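Local atomic coordinates of D-galactonate dehydratase family member RspA (Pantoea ananatis, PDB entry 3T6C), a protein that dehydrates D-gluconate to 2-dehydro-3-deoxy-D-gluconate with low activity, using one magnesium ion per subunit, as a member of the mandelate racemase branch of the enolase superfamily. Residues Cys320-Ile325 with Thr329-Ile334; Trp347-Asp352 with Ile356-Asn361; Asp231-Lys236 with Val241-Asp246; Val157-Ser162 with Ile174-Gly179. All blocks are in the same frame, centred on the assembly; numbering follows the deposited sequence.

Contact 1: residues Cys320-Ile325 with Thr329-Ile334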
loop_
_atom_site.group_PDB
_atom_site.type_symbol
_atom_site.label_atom_id
_atom_site.label_comp_id
_atom_site.label_asym_id
_atom_site.label_seq_id
_atom_site.Cartn_x
_atom_site.Cartn_y
_atom_site.Cartn_z
ATOM N N CYS A 320 18.614 -18.794 -11.279
ATOM C CA CYS A 320 18.498 -18.897 -12.748
ATOM C C CYS A 320 19.441 -19.905 -13.367
ATOM O O CYS A 320 20.630 -20.066 -12.949
ATOM C CB CYS A 320 18.830 -17.571 -13.390
ATOM S SG CYS A 320 17.652 -16.262 -12.863
ATOM N N HIS A 321 18.915 -20.546 -14.425
ATOM C CA HIS A 321 19.752 -21.316 -15.358
ATOM C C HIS A 321 20.200 -20.189 -16.270
ATOM O O HIS A 321 19.376 -19.602 -17.042
ATOM C CB HIS A 321 18.815 -22.315 -16.062
ATOM C CG HIS A 321 19.481 -23.229 -17.058
ATOM N ND1 HIS A 321 20.257 -24.304 -16.676
ATOM C CD2 HIS A 321 19.397 -23.282 -18.403
ATOM C CE1 HIS A 321 20.680 -24.939 -17.758
ATOM N NE2 HIS A 321 20.149 -24.351 -18.819
ATOM N N ILE A 322 21.489 -19.861 -16.252
ATOM C CA ILE A 322 21.863 -18.601 -16.894
ATOM C C ILE A 322 21.664 -18.645 -18.411
ATOM O O ILE A 322 21.465 -17.600 -19.033
ATOM C CB ILE A 322 23.275 -18.079 -16.502
ATOM C CG1 ILE A 322 24.404 -18.991 -16.998
ATOM C CG2 ILE A 322 23.326 -17.788 -14.981
ATOM C CD1 ILE A 322 25.795 -18.378 -16.742
ATOM N N SER A 323 21.744 -19.824 -19.020
ATOM C CA SER A 323 21.442 -19.814 -20.471
ATOM C C SER A 323 19.966 -19.505 -20.736
ATOM O O SER A 323 19.624 -18.954 -21.792
ATOM C CB SER A 323 21.908 -21.117 -21.138
ATOM O OG SER A 323 21.196 -22.274 -20.674
ATOM N N SER A 324 19.077 -19.849 -19.803
ATOM C CA SER A 324 17.650 -19.544 -19.975
ATOM C C SER A 324 17.314 -18.067 -19.739
ATOM O O SER A 324 16.199 -17.660 -20.039
ATOM C CB SER A 324 16.757 -20.416 -19.075
ATOM O OG SER A 324 16.855 -21.753 -19.629
ATOM N N ILE A 325 18.236 -17.308 -19.139
ATOM C CA ILE A 325 18.086 -15.854 -19.080
ATOM C C ILE A 325 18.953 -15.079 -20.090
ATOM O O ILE A 325 18.983 -13.851 -20.075
ATOM C CB ILE A 325 18.052 -15.274 -17.670
ATOM C CG1 ILE A 325 19.246 -15.757 -16.850
ATOM C CG2 ILE A 325 16.703 -15.653 -17.049
ATOM C CD1 ILE A 325 20.550 -14.966 -17.164
ATOM N N THR A 329 26.040 -11.805 -19.780
ATOM C CA THR A 329 25.645 -10.378 -19.714
ATOM C C THR A 329 24.432 -10.163 -18.786
ATOM O O THR A 329 24.514 -9.409 -17.804
ATOM C CB THR A 329 25.407 -9.822 -21.121
ATOM O OG1 THR A 329 26.681 -9.753 -21.802
ATOM C CG2 THR A 329 24.813 -8.377 -21.083
ATOM N N PRO A 330 23.327 -10.853 -19.048
ATOM C CA PRO A 330 22.186 -10.665 -18.135
ATOM C C PRO A 330 22.393 -11.319 -16.772
ATOM O O PRO A 330 21.860 -10.798 -15.787
ATOM C CB PRO A 330 21.030 -11.296 -18.893
ATOM C CG PRO A 330 21.690 -12.314 -19.850
ATOM C CD PRO A 330 22.956 -11.604 -20.268
ATOM N N ALA A 331 23.142 -12.411 -16.692
ATOM C CA ALA A 331 23.359 -13.012 -15.383
ATOM C C ALA A 331 24.095 -12.049 -14.463
ATOM O O ALA A 331 23.817 -11.991 -13.253
ATOM C CB ALA A 331 24.159 -14.310 -15.512
ATOM N N LYS A 332 25.099 -11.348 -14.988
ATOM C CA LYS A 332 25.832 -10.406 -14.153
ATOM C C LYS A 332 24.899 -9.324 -13.659
ATOM O O LYS A 332 24.987 -8.888 -12.478
ATOM C CB LYS A 332 27.028 -9.811 -14.950
ATOM C CG LYS A 332 27.870 -8.823 -14.181
ATOM C CD LYS A 332 28.561 -9.470 -13.005
ATOM C CE LYS A 332 29.645 -8.551 -12.457
ATOM N NZ LYS A 332 30.258 -9.087 -11.236
ATOM N N LYS A 333 23.983 -8.899 -14.521
ATOM C CA LYS A 333 22.998 -7.870 -14.113
ATOM C C LYS A 333 22.060 -8.393 -13.018
ATOM O O LYS A 333 21.773 -7.684 -12.068
ATOM C CB LYS A 333 22.185 -7.344 -15.294
ATOM C CG LYS A 333 23.121 -6.726 -16.341
ATOM C CD LYS A 333 22.277 -6.209 -17.479
ATOM C CE LYS A 333 23.269 -5.632 -18.552
ATOM N NZ LYS A 333 22.517 -5.471 -19.824
ATOM N N ILE A 334 21.607 -9.636 -13.143
ATOM C CA ILE A 334 20.730 -10.197 -12.113
ATOM C C ILE A 334 21.517 -10.392 -10.820
ATOM O O ILE A 334 20.984 -10.214 -9.720
ATOM C CB ILE A 334 20.185 -11.575 -12.601
ATOM C CG1 ILE A 334 19.161 -11.326 -13.727
ATOM C CG2 ILE A 334 19.517 -12.300 -11.408
ATOM C CD1 ILE A 334 18.851 -12.567 -14.561
#
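Apolar contacts carry this interface, and Ile325 makes most of them. Its CD1 meets Ile334 CD1 tip to tip at 3.9 Å and lies against the first turns of the helix, 3.9 Å from Pro330 CG and 3.7 Å from the backbone N of Ala331. Two torsions of Ile325 together turn CD1 onto the helix: chi1 (52°) sets CG1 between the backbone N and the carbonyl carbon, and chi2 is 80°. A second pair forms where, in the conformer described, CG2 of Ile322 touches the methyl of Ala331, CG2 to CB 3.6 Å. Cys320 adds a looser contact, its SG 4.2 Å from Ile334 CD1. The backbone enters once: the carbonyl O of Ile325 lies 3.1 Å from CG of the Pro330 ring. Polar groups of the loop bond away from the helix; Ser323 OG and Ser324 OG both pair with Asn112, and His321 NE2 with Thr63 O. The loop thus leaves strand 317-318 of the barrel, makes an irregular helical turn at 322-324 and folds back on helix 328-340. Helix 355-367 packs against Ile322 and Ala331, helix 91-100 against Pro330, and Met119 of helix 108-129 against Ile322.

Contact 2: residues Trp347-Asp352 with Ile356-Asn361. With GCO (D-gluconic acid), chain D.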
loop_
_atom_site.group_PDB
_atom_site.type_symbol
_atom_site.label_atom_id
_atom_site.label_comp_id
_atom_site.label_asym_id
_atom_site.label_seq_id
_atom_site.Cartn_x
_atom_site.Cartn_y
_atom_site.Cartn_z
ATOM N N TRP A 347 23.232 -20.351 -8.926
ATOM C CA TRP A 347 22.869 -20.661 -10.323
ATOM C C TRP A 347 22.551 -22.137 -10.469
ATOM O O TRP A 347 23.221 -22.994 -9.896
ATOM C CB TRP A 347 24.028 -20.286 -11.278
ATOM C CG TRP A 347 24.538 -18.858 -11.112
ATOM C CD1 TRP A 347 25.812 -18.485 -10.783
ATOM C CD2 TRP A 347 23.800 -17.655 -11.266
ATOM N NE1 TRP A 347 25.920 -17.119 -10.739
ATOM C CE2 TRP A 347 24.703 -16.577 -11.012
ATOM C CE3 TRP A 347 22.462 -17.362 -11.599
ATOM C CZ2 TRP A 347 24.339 -15.246 -11.146
ATOM C CZ3 TRP A 347 22.087 -16.004 -11.674
ATOM C CH2 TRP A 347 23.029 -14.979 -11.454
ATOM N N HIS A 348 21.550 -22.414 -11.317
ATOM C CA HIS A 348 21.162 -23.824 -11.633
ATOM C C HIS A 348 22.273 -24.530 -12.407
ATOM O O HIS A 348 22.835 -23.971 -13.381
ATOM C CB HIS A 348 19.861 -23.734 -12.421
ATOM C CG HIS A 348 19.353 -25.046 -12.973
ATOM N ND1 HIS A 348 19.577 -25.413 -14.287
ATOM C CD2 HIS A 348 18.599 -26.035 -12.428
ATOM C CE1 HIS A 348 18.998 -26.586 -14.522
ATOM N NE2 HIS A 348 18.369 -26.967 -13.426
ATOM N N SER A 349 22.702 -25.685 -11.879
ATOM C CA SER A 349 23.785 -26.429 -12.534
ATOM C C SER A 349 23.775 -27.942 -12.264
ATOM O O SER A 349 24.656 -28.419 -11.548
ATOM C CB SER A 349 25.097 -25.817 -12.055
ATOM O OG SER A 349 26.126 -26.153 -12.978
ATOM N N PRO A 350 22.806 -28.665 -12.771
ATOM C CA PRO A 350 22.574 -30.105 -12.742
ATOM C C PRO A 350 23.281 -30.711 -13.979
ATOM O O PRO A 350 24.387 -30.321 -14.340
ATOM C CB PRO A 350 21.056 -30.210 -12.744
ATOM C CG PRO A 350 20.672 -29.193 -13.644
ATOM C CD PRO A 350 21.717 -28.038 -13.528
ATOM N N GLY A 351 22.784 -31.829 -14.431
ATOM C CA GLY A 351 23.357 -32.434 -15.623
ATOM C C GLY A 351 23.051 -31.710 -16.921
ATOM O O GLY A 351 23.857 -31.872 -17.852
ATOM N N ASP A 352 21.940 -30.947 -17.018
ATOM C CA ASP A 352 21.710 -30.397 -18.350
ATOM C C ASP A 352 22.202 -28.964 -18.346
ATOM O O ASP A 352 21.458 -27.976 -18.485
ATOM C CB ASP A 352 20.182 -30.403 -18.635
ATOM C CG ASP A 352 19.304 -29.882 -17.492
ATOM O OD1 ASP A 352 19.487 -30.211 -16.296
ATOM O OD2 ASP A 352 18.360 -29.114 -17.791
ATOM N N ILE A 356 30.949 -25.690 -20.515
ATOM C CA ILE A 356 31.063 -24.253 -20.801
ATOM C C ILE A 356 30.166 -23.436 -19.862
ATOM O O ILE A 356 30.643 -22.448 -19.257
ATOM C CB ILE A 356 30.721 -23.974 -22.257
ATOM C CG1 ILE A 356 31.633 -24.763 -23.165
ATOM C CG2 ILE A 356 30.841 -22.454 -22.564
ATOM C CD1 ILE A 356 31.061 -24.921 -24.592
ATOM N N GLY A 357 28.904 -23.878 -19.703
ATOM C CA GLY A 357 27.937 -23.248 -18.797
ATOM C C GLY A 357 28.372 -23.385 -17.339
ATOM O O GLY A 357 28.240 -22.439 -16.559
ATOM N N VAL A 358 28.938 -24.542 -16.995
ATOM C CA VAL A 358 29.467 -24.728 -15.635
ATOM C C VAL A 358 30.566 -23.723 -15.355
ATOM O O VAL A 358 30.594 -23.090 -14.283
ATOM C CB VAL A 358 30.010 -26.149 -15.461
ATOM C CG1 VAL A 358 30.747 -26.292 -14.113
ATOM C CG2 VAL A 358 28.842 -27.103 -15.534
ATOM N N CYS A 359 31.476 -23.534 -16.315
ATOM C CA CYS A 359 32.543 -22.526 -16.149
ATOM C C CYS A 359 31.987 -21.110 -16.069
ATOM O O CYS A 359 32.414 -20.331 -15.222
ATOM C CB CYS A 359 33.568 -22.619 -17.293
ATOM S SG CYS A 359 34.605 -24.097 -17.200
ATOM N N ALA A 360 30.987 -20.768 -16.895
ATOM C CA ALA A 360 30.382 -19.447 -16.797
ATOM C C ALA A 360 29.768 -19.215 -15.418
ATOM O O ALA A 360 30.014 -18.173 -14.814
ATOM C CB ALA A 360 29.285 -19.350 -17.830
ATOM N N ASN A 361 29.019 -20.211 -14.908
ATOM C CA ASN A 361 28.464 -20.082 -13.545
ATOM C C ASN A 361 29.581 -19.759 -12.568
ATOM O O ASN A 361 29.448 -18.889 -11.696
ATOM C CB ASN A 361 27.828 -21.369 -13.037
ATOM C CG ASN A 361 26.542 -21.717 -13.716
ATOM O OD1 ASN A 361 25.860 -20.877 -14.314
ATOM N ND2 ASN A 361 26.129 -22.989 -13.531
HETATM C C1 GCO D . 17.707 -28.785 -10.016
HETATM C C2 GCO D . 16.604 -28.872 -11.003
HETATM C C3 GCO D . 16.776 -29.950 -12.057
HETATM C C4 GCO D . 15.759 -29.781 -13.167
HETATM C C5 GCO D . 16.381 -30.148 -14.492
HETATM C C6 GCO D . 15.437 -29.985 -15.670
HETATM O O1A GCO D . 18.880 -29.183 -10.280
HETATM O O1B GCO D . 17.488 -28.154 -8.931
HETATM O O2 GCO D . 15.377 -28.803 -10.325
HETATM O O3 GCO D . 16.640 -31.155 -11.400
HETATM O O4 GCO D . 14.661 -30.628 -12.881
HETATM O O5 GCO D . 17.491 -29.353 -14.687
HETATM O O6 GCO D . 16.011 -30.289 -16.927
HETATM O O HOH W 1 23.298 -21.747 -14.967
#
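The amide of Asn361 lies obliquely by the root of the Trp347 indole, the two planes 22° apart and OD1 3.6 Å from Trp347 CB. At its other end ND2 gives a weak hydrogen bond to the carbonyl O of His348 (3.4 Å, 148° at the hydrogen) and lies 3.2 Å from Ser349 OG. Water 1 closes a ring here, donating both to His348 O and to Asn361 OD1, each at 2.8 Å, so both ends of the amide are tied to one carbonyl. With chi1 at -160° the Ser349 hydroxyl swings away from its backbone N, which sets OG between Asn361 ND2 and Val358 CG2. This loop joins strand 344-345 to helix 355-367 at the catalytic end of the enolase-type barrel. His348 points away from the helix and brings its ring edge to D-gluconate, NE2 donating to O5 at 2.8 Å, while ND1 bonds to His321. Pro350 CD covers one face of the imidazole near the rim; this position is probably important for activity and specificity, proline occurring in relatives with low D-mannonate dehydratase activity. The carboxylate of Asp352 receives two hydroxyls of the sugar acid, OD1 from O5 (2.7 Å) and OD2 from O6.

Contact 3: residues Asp231-Lys236 with Val241-Asp246. With MG (magnesium ion), chain C; GCO (D-gluconic acid), chain D.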
loop_
_atom_site.group_PDB
_atom_site.type_symbol
_atom_site.label_atom_id
_atom_site.label_comp_id
_atom_site.label_asym_id
_atom_site.label_seq_id
_atom_site.Cartn_x
_atom_site.Cartn_y
_atom_site.Cartn_z
ATOM N N ASP A 231 13.611 -34.078 10.187
ATOM C CA ASP A 231 13.785 -34.414 11.620
ATOM C C ASP A 231 14.773 -35.575 11.776
ATOM O O ASP A 231 15.686 -35.527 12.636
ATOM C CB ASP A 231 12.422 -34.779 12.187
ATOM C CG ASP A 231 12.431 -34.946 13.697
ATOM O OD1 ASP A 231 12.646 -33.967 14.422
ATOM O OD2 ASP A 231 12.218 -36.066 14.156
ATOM N N HIS A 232 14.632 -36.602 10.937
ATOM C CA HIS A 232 15.493 -37.779 11.041
ATOM C C HIS A 232 16.905 -37.372 10.694
ATOM O O HIS A 232 17.855 -37.765 11.391
ATOM C CB HIS A 232 15.021 -38.857 10.058
ATOM C CG HIS A 232 15.970 -40.008 9.964
ATOM N ND1 HIS A 232 15.992 -41.007 10.910
ATOM C CD2 HIS A 232 16.932 -40.319 9.055
ATOM C CE1 HIS A 232 16.913 -41.903 10.585
ATOM N NE2 HIS A 232 17.506 -41.502 9.476
ATOM N N LEU A 233 17.077 -36.592 9.631
ATOM C CA LEU A 233 18.428 -36.208 9.209
ATOM C C LEU A 233 19.120 -35.358 10.254
ATOM O O LEU A 233 20.280 -35.547 10.504
ATOM C CB LEU A 233 18.398 -35.480 7.858
ATOM C CG LEU A 233 17.953 -36.353 6.674
ATOM C CD1 LEU A 233 17.792 -35.437 5.461
ATOM C CD2 LEU A 233 18.948 -37.507 6.370
ATOM N N ARG A 234 18.403 -34.427 10.887
ATOM C CA ARG A 234 19.026 -33.628 11.936
ATOM C C ARG A 234 19.370 -34.486 13.149
ATOM O O ARG A 234 20.408 -34.288 13.775
ATOM C CB ARG A 234 18.136 -32.452 12.328
ATOM C CG ARG A 234 18.082 -31.377 11.245
ATOM C CD ARG A 234 19.521 -30.817 11.021
ATOM N NE ARG A 234 19.528 -29.614 10.187
ATOM C CZ ARG A 234 20.552 -29.161 9.479
ATOM N NH1 ARG A 234 21.746 -29.772 9.493
ATOM N NH2 ARG A 234 20.402 -28.044 8.793
ATOM N N ASN A 235 18.507 -35.454 13.471
ATOM C CA ASN A 235 18.749 -36.348 14.600
ATOM C C ASN A 235 20.024 -37.156 14.396
ATOM O O ASN A 235 20.795 -37.373 15.341
ATOM C CB ASN A 235 17.554 -37.284 14.774
ATOM C CG ASN A 235 17.702 -38.219 15.979
ATOM O OD1 ASN A 235 18.278 -37.842 17.002
ATOM N ND2 ASN A 235 17.174 -39.425 15.862
ATOM N N LYS A 236 20.201 -37.652 13.177
ATOM C CA LYS A 236 21.335 -38.526 12.842
ATOM C C LYS A 236 22.630 -37.792 12.427
ATOM O O LYS A 236 23.744 -38.295 12.691
ATOM C CB LYS A 236 20.893 -39.535 11.766
ATOM C CG LYS A 236 19.768 -40.524 12.176
ATOM C CD LYS A 236 20.059 -41.213 13.486
ATOM C CE LYS A 236 18.949 -42.177 13.857
ATOM N NZ LYS A 236 19.403 -43.105 14.953
ATOM N N VAL A 241 26.147 -29.488 9.385
ATOM C CA VAL A 241 26.062 -29.601 7.938
ATOM C C VAL A 241 24.896 -28.763 7.420
ATOM O O VAL A 241 23.859 -28.667 8.070
ATOM C CB VAL A 241 25.886 -31.107 7.522
ATOM C CG1 VAL A 241 24.591 -31.666 8.050
ATOM C CG2 VAL A 241 26.011 -31.290 6.019
ATOM N N GLU A 242 25.041 -28.175 6.229
ATOM C CA GLU A 242 23.902 -27.446 5.640
ATOM C C GLU A 242 23.077 -28.356 4.749
ATOM O O GLU A 242 23.652 -29.084 3.928
ATOM C CB GLU A 242 24.439 -26.277 4.783
ATOM C CG GLU A 242 25.266 -25.277 5.634
ATOM C CD GLU A 242 24.430 -24.561 6.674
ATOM O OE1 GLU A 242 23.245 -24.271 6.377
ATOM O OE2 GLU A 242 24.916 -24.276 7.802
ATOM N N LEU A 243 21.755 -28.320 4.916
ATOM C CA LEU A 243 20.877 -29.253 4.213
ATOM C C LEU A 243 19.873 -28.434 3.393
ATOM O O LEU A 243 19.399 -27.380 3.821
ATOM C CB LEU A 243 20.106 -30.109 5.226
ATOM C CG LEU A 243 20.977 -31.073 6.107
ATOM C CD1 LEU A 243 20.033 -31.879 7.037
ATOM C CD2 LEU A 243 21.876 -31.993 5.319
ATOM N N LEU A 244 19.577 -28.902 2.194
ATOM C CA LEU A 244 18.730 -28.178 1.219
ATOM C C LEU A 244 17.621 -29.112 0.762
ATOM O O LEU A 244 17.761 -30.332 0.835
ATOM C CB LEU A 244 19.564 -27.784 -0.023
ATOM C CG LEU A 244 20.668 -26.740 0.155
ATOM C CD1 LEU A 244 21.897 -27.234 0.983
ATOM C CD2 LEU A 244 21.094 -26.256 -1.185
ATOM N N HIS A 245 16.487 -28.547 0.319
ATOM C CA HIS A 245 15.420 -29.383 -0.238
ATOM C C HIS A 245 14.780 -28.644 -1.409
ATOM O O HIS A 245 14.606 -27.420 -1.341
ATOM C CB HIS A 245 14.334 -29.752 0.814
ATOM C CG HIS A 245 13.279 -30.663 0.254
ATOM N ND1 HIS A 245 13.538 -31.982 -0.096
ATOM C CD2 HIS A 245 12.000 -30.411 -0.118
ATOM C CE1 HIS A 245 12.430 -32.506 -0.619
ATOM N NE2 HIS A 245 11.494 -31.577 -0.652
ATOM N N ASP A 246 14.431 -29.388 -2.461
ATOM C CA ASP A 246 13.799 -28.797 -3.649
ATOM C C ASP A 246 12.354 -29.287 -3.760
ATOM O O ASP A 246 12.106 -30.502 -4.034
ATOM C CB ASP A 246 14.621 -29.244 -4.884
ATOM C CG ASP A 246 14.231 -28.521 -6.180
ATOM O OD1 ASP A 246 13.183 -27.836 -6.250
ATOM O OD2 ASP A 246 15.018 -28.635 -7.163
HETATM MG MG MG C . 15.517 -27.374 -8.693
HETATM C C1 GCO D . 17.707 -28.785 -10.016
HETATM C C2 GCO D . 16.604 -28.872 -11.003
HETATM C C3 GCO D . 16.776 -29.950 -12.057
HETATM C C4 GCO D . 15.759 -29.781 -13.167
HETATM C C5 GCO D . 16.381 -30.148 -14.492
HETATM C C6 GCO D . 15.437 -29.985 -15.670
HETATM O O1A GCO D . 18.880 -29.183 -10.280
HETATM O O1B GCO D . 17.488 -28.154 -8.931
HETATM O O2 GCO D . 15.377 -28.803 -10.325
HETATM O O3 GCO D . 16.640 -31.155 -11.400
HETATM O O4 GCO D . 14.661 -30.628 -12.881
HETATM O O5 GCO D . 17.491 -29.353 -14.687
HETATM O O6 GCO D . 16.011 -30.289 -16.927
HETATM O O HOH W 2 21.228 -26.084 6.855
HETATM O O HOH W 3 13.468 -26.935 -8.715
#
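A buried guanidinium, not only aliphatic packing, joins helix to strand: Arg234 NH1 donates to the carbonyl O of Val241 at 2.8 Å and 176° at the hydrogen. The oxygen lies within 2° of the guanidinium plane. One face of the same group is covered near its rim by Leu243 CD1, 3.7 Å from CZ of Arg234, so a polar edge and an apolar face are used at once. A bend at chi2 (-61°) swings the arginine's end toward the strand. Water 2, in the guanidinium plane, accepts from Arg234 NH2 and from Leu243 N and donates to Glu242 OE1, bridging side chain and strand backbone. Further bonds from NE to Tyr266 O and from NH1 to Gly238 O fix the group's rotation and position. Helix 219-237 here packs on the outside of the (β/α)7β barrel against the strand that follows it, 242-246; Leu233 CB adds an apolar contact to Leu243 CD1 at 4.0 Å. At the strand's C-terminal end Asp246 faces the active site, OD2 binding magnesium at 2.0 Å. Its OD1 takes a hydrogen bond of 2.6 Å from water 3, another ligand of the ion; D-gluconate O1B and O2, Glu272 and Glu298 complete the site.

Contact 4: residues Val157-Ser162 with Ile174-Gly179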
loop_
_atom_site.group_PDB
_atom_site.type_symbol
_atom_site.label_atom_id
_atom_site.label_comp_id
_atom_site.label_asym_id
_atom_site.label_seq_id
_atom_site.Cartn_x
_atom_site.Cartn_y
_atom_site.Cartn_z
ATOM N N VAL A 157 16.466 -43.695 5.909
ATOM C CA VAL A 157 17.783 -44.298 6.199
ATOM C C VAL A 157 18.691 -44.274 4.964
ATOM O O VAL A 157 19.868 -43.967 5.057
ATOM C CB VAL A 157 17.624 -45.726 6.759
ATOM C CG1 VAL A 157 19.004 -46.403 6.859
ATOM C CG2 VAL A 157 16.996 -45.650 8.148
ATOM N N GLU A 158 18.142 -44.547 3.786
ATOM C CA GLU A 158 18.967 -44.482 2.582
ATOM C C GLU A 158 19.424 -43.052 2.364
ATOM O O GLU A 158 20.551 -42.828 1.940
ATOM C CB GLU A 158 18.188 -44.962 1.354
ATOM C CG GLU A 158 17.939 -46.462 1.409
ATOM C CD GLU A 158 17.438 -47.007 0.077
ATOM O OE1 GLU A 158 17.258 -46.232 -0.896
ATOM O OE2 GLU A 158 17.234 -48.240 0.010
ATOM N N VAL A 159 18.528 -42.085 2.586
ATOM C CA VAL A 159 18.926 -40.672 2.400
ATOM C C VAL A 159 20.041 -40.321 3.402
ATOM O O VAL A 159 21.072 -39.690 3.055
ATOM C CB VAL A 159 17.722 -39.706 2.546
ATOM C CG1 VAL A 159 18.176 -38.231 2.378
ATOM C CG2 VAL A 159 16.699 -40.019 1.487
ATOM N N GLU A 160 19.858 -40.776 4.639
ATOM C CA GLU A 160 20.869 -40.551 5.672
ATOM C C GLU A 160 22.206 -41.137 5.262
ATOM O O GLU A 160 23.250 -40.484 5.391
ATOM C CB GLU A 160 20.408 -41.172 6.998
ATOM C CG GLU A 160 21.473 -41.148 8.114
ATOM C CD GLU A 160 21.199 -42.158 9.218
ATOM O OE1 GLU A 160 20.066 -42.691 9.325
ATOM O OE2 GLU A 160 22.125 -42.391 10.055
ATOM N N ASP A 161 22.210 -42.373 4.762
ATOM C CA ASP A 161 23.482 -43.000 4.409
ATOM C C ASP A 161 24.156 -42.245 3.270
ATOM O O ASP A 161 25.369 -42.090 3.228
ATOM C CB ASP A 161 23.275 -44.450 3.947
ATOM C CG ASP A 161 22.932 -45.409 5.089
ATOM O OD1 ASP A 161 23.316 -45.164 6.244
ATOM O OD2 ASP A 161 22.265 -46.416 4.786
ATOM N N SER A 162 23.371 -41.818 2.302
ATOM C CA SER A 162 23.917 -41.069 1.178
ATOM C C SER A 162 24.520 -39.725 1.634
ATOM O O SER A 162 25.615 -39.315 1.214
ATOM C CB SER A 162 22.806 -40.805 0.164
ATOM O OG SER A 162 23.354 -40.018 -0.916
ATOM N N ILE A 174 24.358 -30.104 1.339
ATOM C CA ILE A 174 23.787 -31.321 0.749
ATOM C C ILE A 174 22.293 -31.165 0.534
ATOM O O ILE A 174 21.557 -30.856 1.506
ATOM C CB ILE A 174 24.067 -32.516 1.669
ATOM C CG1 ILE A 174 25.601 -32.676 1.798
ATOM C CG2 ILE A 174 23.489 -33.798 1.036
ATOM C CD1 ILE A 174 25.982 -33.586 2.912
ATOM N N ARG A 175 21.838 -31.364 -0.714
ATOM C CA ARG A 175 20.392 -31.377 -0.986
ATOM C C ARG A 175 19.872 -32.786 -0.714
ATOM O O ARG A 175 20.454 -33.753 -1.212
ATOM C CB ARG A 175 20.123 -31.025 -2.434
ATOM C CG ARG A 175 18.623 -30.857 -2.692
ATOM C CD ARG A 175 18.355 -30.608 -4.166
ATOM N NE ARG A 175 18.312 -31.874 -4.898
ATOM C CZ ARG A 175 17.823 -31.942 -6.126
ATOM N NH1 ARG A 175 17.400 -30.844 -6.715
ATOM N NH2 ARG A 175 17.688 -33.113 -6.761
ATOM N N CYS A 176 18.783 -32.900 0.022
ATOM C CA CYS A 176 18.200 -34.219 0.412
ATOM C C CYS A 176 16.783 -34.335 -0.105
ATOM O O CYS A 176 15.930 -33.514 0.248
ATOM C CB CYS A 176 18.182 -34.385 1.945
ATOM S SG CYS A 176 19.891 -34.332 2.614
ATOM N N GLN A 177 16.553 -35.332 -0.979
ATOM C CA GLN A 177 15.241 -35.672 -1.501
ATOM C C GLN A 177 14.981 -37.121 -1.115
ATOM O O GLN A 177 15.941 -37.896 -0.876
ATOM C CB GLN A 177 15.246 -35.552 -3.036
ATOM C CG GLN A 177 15.764 -34.239 -3.621
ATOM C CD GLN A 177 14.893 -33.018 -3.342
ATOM O OE1 GLN A 177 15.391 -32.019 -2.816
ATOM N NE2 GLN A 177 13.621 -33.073 -3.753
ATOM N N MET A 178 13.721 -37.520 -1.107
ATOM C CA MET A 178 13.450 -38.936 -0.901
ATOM C C MET A 178 12.527 -39.285 -2.031
ATOM O O MET A 178 11.352 -38.937 -2.002
ATOM C CB MET A 178 12.800 -39.099 0.483
ATOM C CG MET A 178 12.597 -40.535 0.901
ATOM S SD MET A 178 12.016 -40.577 2.647
ATOM C CE MET A 178 10.427 -39.761 2.504
ATOM N N GLY A 179 13.041 -40.027 -3.018
ATOM C CA GLY A 179 12.307 -40.174 -4.292
ATOM C C GLY A 179 12.336 -38.941 -5.204
ATOM O O GLY A 179 11.345 -38.618 -5.905
#
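Val159 of the helix fits against CB of Cys176, the carbonyl O of Gln177 and CB of Met178, and the tight part of the contact is confined to its two methyl groups. CG2 presses on the carbonyl O of Gln177 at 3.3 Å and also lies 4.1 Å from Met178 CB. CG1 meets Cys176 CB at 3.9 Å. With CG1 anti to the backbone N (chi1 179°), the fork of the valine sits astride that carbonyl oxygen, CG1 toward Cys176 and CG2 toward Met178. The methionine crosses the valine at about a right angle, and beyond CG its chain leads away, so that its sulfur takes no part. Around this small core the contact thins out quickly. Ser162 and Ile174 both turn toward the opposite segment without touching it. On the outer side of the helix Val157 and Asp161 are exposed to solvent. The segments belong to a beta-alpha-beta crossover, strand 145-151, helix 156-168 and strand 173-176, whose helix lies outside the barrel. Polar groups look elsewhere: Glu160 points away from the strand and pairs with Arg164, while Gln177 OE1 accepts from the backbone N of Asp246, a magnesium ligand. Arg175 lines the D-gluconate pocket and bonds to Tyr181. The helix is therefore held here by aliphatic contact, whereas Arg175 on the strand and Gln177 just after it turn their polar groups inward, where Gln177 probably helps to position the metal-binding strand end.

How the contacts relate
The four contacts form two pairs within one enolase-type barrel. Contacts 3 and 4, with centres 9 Å apart, share neighbouring strands 242-246 and 173-176; Gln177 OE1 bonds to Asp246 N at 2.8 Å, and His232 NE2 to Glu160 OE1 at 2.8 Å joins their helices. Contacts 1 and 2, centres 11 Å apart, meet through His321 ND1 and His348 ND1 at 2.7 Å, which links the loop of contact 1 to a substrate-binding histidine. Between the pairs lies the active site: D-gluconate is gripped by His348 and Asp352 from contact 2 and shares magnesium with Asp246 of contact 3, these two contacts being about 25 Å apart between centres but about 7 Å between nearest atoms.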